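Local coordinates for mialostatin (Ixodes ricinus, PDB 6ZTK), which inhibits tick midgut and host cysteine cathepsins, such as cathepsins B, C and L, and so regulates proteolysis of the blood meal, at residues A[45-50]-A[80-85]; A[63-68]-A[85-90]; A[115-120]-A[131-136]. All blocks are in the same frame, centred on the assembly; numbering follows the deposited sequence. Where two conformers were deposited one is given.

Contact 1: A[45-50]-A[80-85]; sequences NLAHYA and YKLKFT. With SO4 (sulfate ion), chain D.
L46 of the helix sets its methyl CD1 squarely over the face of the Y80 ring, 3.6 Å from the ring centroid and 7° off the ring normal, a CH-pi contact in which all six ring carbons lie at nearly equal range. The two side chains cross at about a right angle. Two residues along the strand, L82 sends CD1 up to the helix backbone, 3.6 Å from A47 N, with L46 CB 3.8 Å from L82 CD1. A47 rests on F84, its CB over one face of that ring, offset toward the rim, 4.0 Å from F84 CD2. In F84, chi1 of 51° sets CG between the backbone N and the carbonyl carbon. A50 CB approaches the same ring obliquely, 4.3 Å from F84 CZ. No hydrogen bond joins the two segments.

Around this apolar layer, I119 packs against L46 and A50. H48, on another side of the helix, donates a hydrogen bond from NE2 to O1 of a sulfate ion, which probably comes from the crystallisation liquor; its ND1 is hydrogen-bonded to Y99 OH. The helix packs across the strand at 80° between these segments, as in the cystatin fold, whose five-stranded antiparallel sheet wraps round one long helix.

Contact 2: A[63-68]-A[85-90]; sequences TVLELL and TTTQST
T63 and T87 face each other as an antiparallel hydrogen-bonded pair, with T63 N giving to T87 O at 2.9 Å and T87 N returning a bond to T63 O. Beyond V64 and T86, a non-hydrogen-bonded pair, L65 N reaches T85 O at 2.8 Å. T85 N in turn gives to E66 O at 2.9 Å. The 63-68 chain turns a corner at L65, and both of these bonds fall on T85, so one residue of 85-90 serves two successive residues of 63-68.

The hydroxyl of T85 works at the same corner. With chi1 at 55°, OG1 sits between the backbone N and the carbonyl carbon, where it accepts a weak, bent bond from E66 N. A water 2.8 Å from T85 OG1 donates to E66 OE1, tying the carboxylate to the hydroxyl.

Packing fills in around these bonds. L65 lays its branched end against the T87 methyl, CG 3.8 Å from CG2, and brings CB to 3.4 Å from T85 OG1. The L68 and T85 side chains cross at about a right angle, L68 CD1 touching T85 CG2, while T63 CB lies 4.0 Å from S89 CB. On the other face, V64 and T86 lie on the helix side, where V64 packs on H48 and V51. Two of the threonine hydroxyls bond outside the segments: T63 OG1 to Y99 OH and T87 OG1 to K110 O.

The chemistry is that of a hairpin held chiefly by its backbone: main-chain bonds carry the regular pairing at T63 and T87, and T85 takes up the bonds at the corner, while T63, T85 and T87 offer methyls to neighbours in the hairpin and hydroxyls to water or to residues outside it.

Contact 3: A[115-120]-A[131-136]; sequences CTSIIY and LSYHCD. With TRT (fragment of triton X-100), chain C.
L131 packs its CD1 against Y120 CB at 3.8 Å and against I118 CG2 at 4.1 Å, an apolar cluster near the turn end of the beta hairpin formed by strands 113-122 and 127-136, the last two of the cystatin sheet. The detergent fragment extends this cluster: its C16 stands over the centre of the Y120 ring, and its C12 lies 3.6 Å from L131 CD1. W33, Q73 and R129 complete the pocket.

At the far end, C115 and C135 form a non-hydrogen-bonded pair linked by a disulfide, with a torsion of 101° about the S-S bond. C115 SG also lies obliquely beside the Y133 ring, 3.9 Å from CE1, a sulfur-aromatic contact on the face of the sheet that Y133 shares with S117. From there Y133 reaches V51 of the helix and T86 of the neighbouring strand.

Between the two ends, T116 and H134 exchange a pair of backbone bonds, N to O in each direction. The pairing then changes, because L131 and S132 both face I118 in a classic beta bulge. L131 N bonds to I118 O at 2.8 Å, while S132 N makes only a weak bond to the same oxygen. S132 O is gripped twice, by I118 N from above its carbonyl plane and by the S117 hydroxyl within that plane. S117 OG reaches it because chi1 of -179° holds OG anti to the backbone N. On the opposite face a water lies 2.6 Å from S132 OG and donates to T116 O.

In the fold
Contact 1 is the buried one, close to the centre of the chain, and it works by apolar packing between helix and sheet, with no hydrogen bond between its segments. Contacts 2 and 3 lie further out and join neighbouring antiparallel strands by backbone hydrogen bonds; contact 2 is partly buried, while contact 3 is at the surface and adds a disulfide and a bound detergent fragment. Strand 78-92 serves both contacts 1 and 2, which share T85, and its other edge meets strand 113-122 of contact 3 through the main chains of L82 with S117 and F84 with C115. Each hairpin has an irregularity, a corner at L65 in one and a bulge at L131 and S132 in the other.

Contact 1: A[45-50]-A[80-85]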
# COMPACT_ATOMS: atom_id res chain seq x y z
N ASN A 45 -3.28 5.78 -4.38
CA ASN A 45 -3.53 4.63 -5.29
C ASN A 45 -2.30 3.71 -5.32
O ASN A 45 -2.48 2.51 -5.38
CB ASN A 45 -3.98 5.14 -6.64
CG ASN A 45 -5.36 5.75 -6.55
OD1 ASN A 45 -6.13 5.42 -5.64
ND2 ASN A 45 -5.63 6.65 -7.45
N LEU A 46 -1.06 4.24 -5.27
CA LEU A 46 0.13 3.39 -5.15
C LEU A 46 0.11 2.57 -3.86
O LEU A 46 0.61 1.43 -3.86
CB LEU A 46 1.40 4.26 -5.24
CG LEU A 46 1.67 4.81 -6.61
CD1 LEU A 46 2.75 5.87 -6.55
CD2 LEU A 46 2.11 3.66 -7.50
N ALA A 47 -0.38 3.11 -2.75
CA ALA A 47 -0.50 2.31 -1.53
C ALA A 47 -1.46 1.15 -1.70
O ALA A 47 -1.20 0.05 -1.25
CB ALA A 47 -0.89 3.22 -0.36
N HIS A 48 -2.58 1.40 -2.38
CA HIS A 48 -3.53 0.31 -2.67
C HIS A 48 -2.84 -0.73 -3.59
O HIS A 48 -3.02 -1.93 -3.37
CB HIS A 48 -4.81 0.85 -3.29
CG HIS A 48 -5.75 1.39 -2.26
ND1 HIS A 48 -6.49 0.56 -1.43
CD2 HIS A 48 -6.07 2.66 -1.92
CE1 HIS A 48 -7.17 1.33 -0.57
NE2 HIS A 48 -6.92 2.61 -0.83
N TYR A 49 -2.05 -0.26 -4.55
CA TYR A 49 -1.30 -1.22 -5.38
C TYR A 49 -0.44 -2.11 -4.47
O TYR A 49 -0.42 -3.32 -4.57
CB TYR A 49 -0.49 -0.56 -6.48
CG TYR A 49 0.34 -1.58 -7.18
CD1 TYR A 49 -0.23 -2.54 -8.02
CD2 TYR A 49 1.71 -1.62 -6.98
CE1 TYR A 49 0.57 -3.51 -8.64
CE2 TYR A 49 2.49 -2.56 -7.62
CZ TYR A 49 1.92 -3.54 -8.39
OH TYR A 49 2.74 -4.48 -9.00
N ALA A 50 0.31 -1.49 -3.54
CA ALA A 50 1.23 -2.23 -2.69
C ALA A 50 0.46 -3.29 -1.92
O ALA A 50 0.86 -4.43 -1.83
CB ALA A 50 1.94 -1.27 -1.75
N TYR A 80 8.92 5.41 -4.85
CA TYR A 80 7.99 5.94 -3.84
C TYR A 80 8.15 5.14 -2.57
O TYR A 80 8.07 3.90 -2.59
CB TYR A 80 6.54 5.84 -4.33
CG TYR A 80 6.26 6.64 -5.55
CD1 TYR A 80 6.51 6.07 -6.80
CD2 TYR A 80 5.82 7.94 -5.53
CE1 TYR A 80 6.30 6.79 -7.96
CE2 TYR A 80 5.63 8.68 -6.68
CZ TYR A 80 5.83 8.09 -7.91
OH TYR A 80 5.69 8.87 -9.03
N LYS A 81 8.41 5.80 -1.45
CA LYS A 81 8.46 5.16 -0.13
C LYS A 81 7.20 5.60 0.61
O LYS A 81 7.05 6.82 0.88
CB LYS A 81 9.74 5.52 0.64
CG LYS A 81 9.80 4.88 2.00
CD LYS A 81 11.15 5.18 2.67
CE LYS A 81 11.17 4.60 4.07
NZ LYS A 81 12.39 5.01 4.81
N LEU A 82 6.30 4.65 0.85
CA LEU A 82 4.95 4.93 1.39
C LEU A 82 4.85 4.35 2.79
O LEU A 82 5.18 3.17 3.01
CB LEU A 82 3.92 4.28 0.48
CG LEU A 82 4.02 4.64 -0.99
CD1 LEU A 82 2.95 3.85 -1.76
CD2 LEU A 82 3.84 6.10 -1.21
N LYS A 83 4.29 5.15 3.70
CA LYS A 83 3.97 4.66 5.05
C LYS A 83 2.48 4.80 5.30
O LYS A 83 1.99 5.88 5.05
CB LYS A 83 4.74 5.43 6.12
CG LYS A 83 4.47 4.92 7.53
CD LYS A 83 5.15 5.84 8.56
CE LYS A 83 4.86 5.39 9.97
NZ LYS A 83 5.48 6.32 10.95
N PHE A 84 1.81 3.71 5.60
CA PHE A 84 0.35 3.73 5.66
C PHE A 84 -0.16 2.71 6.64
O PHE A 84 0.49 1.69 6.90
CB PHE A 84 -0.21 3.48 4.24
CG PHE A 84 0.35 2.28 3.54
CD1 PHE A 84 -0.22 1.02 3.65
CD2 PHE A 84 1.48 2.45 2.79
CE1 PHE A 84 0.34 -0.09 3.03
CE2 PHE A 84 2.06 1.36 2.19
CZ PHE A 84 1.49 0.09 2.30
N THR A 85 -1.33 2.95 7.19
CA THR A 85 -1.99 1.98 8.06
C THR A 85 -2.87 1.03 7.24
O THR A 85 -3.42 1.47 6.21
CB THR A 85 -2.82 2.68 9.17
OG1 THR A 85 -3.72 3.57 8.52
CG2 THR A 85 -1.91 3.41 10.11
S SO4 D . -7.43 5.68 0.54
O1 SO4 D . -7.49 4.31 0.99
O2 SO4 D . -6.29 6.35 1.12
O3 SO4 D . -8.64 6.34 0.97
O4 SO4 D . -7.35 5.74 -0.91

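Contact 2: A[63-68]-A[85-90]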
# COMPACT_ATOMS: atom_id res chain seq x y z
N THR A 63 -6.43 -3.85 3.37
CA THR A 63 -6.67 -2.63 2.64
C THR A 63 -6.08 -1.45 3.42
O THR A 63 -5.69 -1.64 4.57
CB THR A 63 -8.17 -2.44 2.31
OG1 THR A 63 -8.30 -1.38 1.38
CG2 THR A 63 -9.02 -2.15 3.53
N VAL A 64 -5.91 -0.36 2.72
CA VAL A 64 -5.32 0.90 3.28
C VAL A 64 -6.38 1.67 4.05
O VAL A 64 -7.48 1.96 3.45
CB VAL A 64 -4.72 1.77 2.19
CG1 VAL A 64 -4.05 2.98 2.81
CG2 VAL A 64 -3.72 1.03 1.32
N LEU A 65 -6.05 2.04 5.28
CA LEU A 65 -6.90 3.04 6.02
C LEU A 65 -6.42 4.45 5.79
O LEU A 65 -7.22 5.32 5.33
CB LEU A 65 -6.90 2.71 7.50
CG LEU A 65 -7.66 1.48 7.93
CD1 LEU A 65 -7.42 1.18 9.40
CD2 LEU A 65 -9.17 1.64 7.65
N GLU A 66 -5.15 4.73 5.99
CA GLU A 66 -4.63 6.10 5.84
C GLU A 66 -3.20 6.05 5.29
O GLU A 66 -2.38 5.29 5.84
CB GLU A 66 -4.64 6.79 7.20
CG GLU A 66 -4.21 8.21 7.17
CD GLU A 66 -4.33 8.93 8.51
OE1 GLU A 66 -4.65 8.26 9.52
OE2 GLU A 66 -3.98 10.13 8.56
N LEU A 67 -2.94 6.90 4.31
CA LEU A 67 -1.55 7.16 3.87
C LEU A 67 -0.99 8.21 4.80
O LEU A 67 -1.52 9.37 4.86
CB LEU A 67 -1.54 7.57 2.40
CG LEU A 67 -0.18 7.86 1.80
CD1 LEU A 67 0.75 6.65 1.87
CD2 LEU A 67 -0.33 8.29 0.36
N LEU A 68 0.06 7.87 5.50
CA LEU A 68 0.67 8.76 6.51
C LEU A 68 1.78 9.60 5.93
O LEU A 68 1.94 10.75 6.36
CB LEU A 68 1.22 7.93 7.66
CG LEU A 68 0.21 7.09 8.42
CD1 LEU A 68 0.93 6.20 9.40
CD2 LEU A 68 -0.80 7.97 9.17
N THR A 85 -1.33 2.95 7.19
CA THR A 85 -1.99 1.98 8.06
C THR A 85 -2.87 1.03 7.24
O THR A 85 -3.42 1.47 6.21
CB THR A 85 -2.82 2.68 9.17
OG1 THR A 85 -3.72 3.57 8.52
CG2 THR A 85 -1.91 3.41 10.11
N THR A 86 -3.01 -0.20 7.68
CA THR A 86 -3.82 -1.22 7.03
C THR A 86 -4.77 -1.88 8.04
O THR A 86 -4.52 -1.83 9.27
CB THR A 86 -3.00 -2.30 6.29
OG1 THR A 86 -2.26 -3.09 7.22
CG2 THR A 86 -2.08 -1.65 5.28
N THR A 87 -5.74 -2.60 7.53
CA THR A 87 -6.64 -3.47 8.31
C THR A 87 -7.15 -4.54 7.35
O THR A 87 -7.02 -4.34 6.14
CB THR A 87 -7.77 -2.61 8.91
OG1 THR A 87 -8.35 -3.33 10.02
CG2 THR A 87 -8.75 -2.14 7.89
N GLN A 88 -7.69 -5.61 7.92
CA GLN A 88 -8.21 -6.73 7.11
C GLN A 88 -9.35 -6.20 6.24
O GLN A 88 -10.26 -5.48 6.76
CB GLN A 88 -8.66 -7.85 8.02
CG GLN A 88 -9.04 -9.13 7.30
CD GLN A 88 -9.41 -10.20 8.31
OE1 GLN A 88 -8.52 -10.78 8.96
NE2 GLN A 88 -10.69 -10.45 8.44
N SER A 89 -9.35 -6.53 4.94
CA SER A 89 -10.48 -6.20 4.05
C SER A 89 -11.47 -7.37 4.07
O SER A 89 -11.18 -8.42 4.63
CB SER A 89 -10.09 -5.92 2.61
OG SER A 89 -9.91 -7.14 1.88
N THR A 90 -12.59 -7.15 3.40
CA THR A 90 -13.62 -8.20 3.22
C THR A 90 -13.36 -9.08 2.01
O THR A 90 -14.20 -9.97 1.77
CB THR A 90 -14.99 -7.54 3.10
OG1 THR A 90 -14.99 -6.66 1.99
CG2 THR A 90 -15.34 -6.83 4.39
O HOH W 1 -4.75 5.38 10.36

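Contact 3: A[115-120]-A[131-136]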
# COMPACT_ATOMS: atom_id res chain seq x y z
N CYS A 115 2.53 -0.01 7.87
CA CYS A 115 3.41 -0.62 6.86
C CYS A 115 4.20 0.45 6.11
O CYS A 115 3.75 1.58 5.88
CB CYS A 115 2.53 -1.33 5.88
SG CYS A 115 1.53 -2.64 6.62
N THR A 116 5.39 0.08 5.74
CA THR A 116 6.25 0.85 4.84
C THR A 116 6.48 0.01 3.60
O THR A 116 6.92 -1.17 3.74
CB THR A 116 7.56 1.24 5.53
OG1 THR A 116 7.20 2.06 6.67
CG2 THR A 116 8.45 2.05 4.63
N SER A 117 6.30 0.59 2.43
CA SER A 117 6.52 -0.12 1.15
C SER A 117 7.23 0.80 0.19
O SER A 117 6.88 1.97 0.11
CB SER A 117 5.20 -0.58 0.58
OG SER A 117 5.38 -1.29 -0.64
N ILE A 118 8.26 0.27 -0.50
CA ILE A 118 8.92 1.01 -1.58
C ILE A 118 8.45 0.44 -2.92
O ILE A 118 8.54 -0.77 -3.09
CB ILE A 118 10.43 0.95 -1.45
CG1 ILE A 118 10.86 1.65 -0.16
CG2 ILE A 118 11.05 1.60 -2.65
CD1 ILE A 118 12.32 1.44 0.19
N ILE A 119 8.01 1.32 -3.79
CA ILE A 119 7.54 0.95 -5.15
C ILE A 119 8.47 1.60 -6.17
O ILE A 119 8.67 2.83 -6.13
CB ILE A 119 6.09 1.36 -5.35
CG1 ILE A 119 5.20 0.71 -4.30
CG2 ILE A 119 5.64 0.98 -6.75
CD1 ILE A 119 3.78 1.06 -4.53
N TYR A 120 8.99 0.76 -7.05
CA TYR A 120 9.79 1.22 -8.21
C TYR A 120 8.86 1.41 -9.40
O TYR A 120 8.07 0.49 -9.69
CB TYR A 120 10.83 0.17 -8.52
CG TYR A 120 11.59 0.34 -9.80
CD1 TYR A 120 12.56 1.30 -9.92
CD2 TYR A 120 11.34 -0.51 -10.85
CE1 TYR A 120 13.28 1.48 -11.08
CE2 TYR A 120 12.07 -0.35 -12.04
CZ TYR A 120 13.04 0.63 -12.14
OH TYR A 120 13.77 0.75 -13.29
N LEU A 131 9.16 -3.21 -4.30
CA LEU A 131 10.51 -3.71 -3.91
C LEU A 131 10.54 -4.22 -2.48
O LEU A 131 11.32 -5.11 -2.16
CB LEU A 131 11.51 -2.59 -4.06
CG LEU A 131 11.71 -2.00 -5.45
CD1 LEU A 131 12.80 -0.93 -5.41
CD2 LEU A 131 12.05 -3.11 -6.42
N SER A 132 9.74 -3.63 -1.60
CA SER A 132 9.74 -4.00 -0.18
C SER A 132 8.34 -3.74 0.39
O SER A 132 7.65 -2.84 -0.10
CB SER A 132 10.80 -3.23 0.59
OG SER A 132 10.51 -1.89 0.62
N TYR A 133 8.01 -4.51 1.43
CA TYR A 133 6.72 -4.29 2.17
C TYR A 133 6.93 -4.87 3.54
O TYR A 133 7.14 -6.11 3.66
CB TYR A 133 5.57 -4.93 1.40
CG TYR A 133 4.20 -4.64 1.97
CD1 TYR A 133 3.74 -5.25 3.13
CD2 TYR A 133 3.35 -3.81 1.27
CE1 TYR A 133 2.46 -4.98 3.60
CE2 TYR A 133 2.04 -3.56 1.72
CZ TYR A 133 1.63 -4.13 2.89
OH TYR A 133 0.34 -3.88 3.33
N HIS A 134 6.92 -4.03 4.56
CA HIS A 134 7.10 -4.51 5.93
C HIS A 134 6.19 -3.75 6.89
O HIS A 134 6.08 -2.56 6.72
CB HIS A 134 8.56 -4.35 6.36
CG HIS A 134 8.81 -4.87 7.74
ND1 HIS A 134 8.86 -4.02 8.85
CD2 HIS A 134 8.95 -6.13 8.20
CE1 HIS A 134 9.07 -4.76 9.93
NE2 HIS A 134 9.10 -6.03 9.56
N CYS A 135 5.69 -4.46 7.88
CA CYS A 135 4.74 -3.85 8.83
C CYS A 135 5.12 -4.17 10.25
O CYS A 135 5.76 -5.18 10.54
CB CYS A 135 3.31 -4.30 8.60
SG CYS A 135 2.81 -4.28 6.86
N ASP A 136 4.63 -3.30 11.12
CA ASP A 136 4.61 -3.50 12.58
C ASP A 136 3.18 -3.37 13.08
O ASP A 136 2.39 -2.64 12.49
CB ASP A 136 5.48 -2.45 13.26
CG ASP A 136 6.96 -2.54 12.92
OD1 ASP A 136 7.49 -3.67 12.96
OD2 ASP A 136 7.52 -1.53 12.55
O24 TRT C . 15.92 -8.56 -9.55
C23 TRT C . 15.19 -7.74 -10.41
C22 TRT C . 13.84 -7.51 -9.77
O21 TRT C . 13.58 -6.11 -9.65
C20 TRT C . 14.06 -5.52 -8.45
C19 TRT C . 14.96 -4.34 -8.79
O18 TRT C . 14.25 -3.42 -9.60
C17 TRT C . 15.10 -2.52 -10.32
C16 TRT C . 15.36 -1.23 -9.55
O15 TRT C . 15.32 -1.50 -8.14
C12 TRT C . 15.90 -0.60 -7.27
C13 TRT C . 15.81 0.78 -7.43
C14 TRT C . 16.41 1.63 -6.51
C11 TRT C . 16.55 -1.11 -6.17
C10 TRT C . 17.11 -0.25 -5.24
C9 TRT C . 17.09 1.13 -5.39
C6 TRT C . 17.84 2.04 -4.41
C8 TRT C . 19.16 2.24 -5.16
C7 TRT C . 18.20 1.40 -3.06
C5 TRT C . 17.27 3.48 -4.30
C1 TRT C . 16.02 3.84 -3.47
C2 TRT C . 16.40 3.91 -2.00
C4 TRT C . 14.92 2.81 -3.66
C3 TRT C . 15.48 5.20 -3.93
O HOH W 2 9.59 -1.40 3.02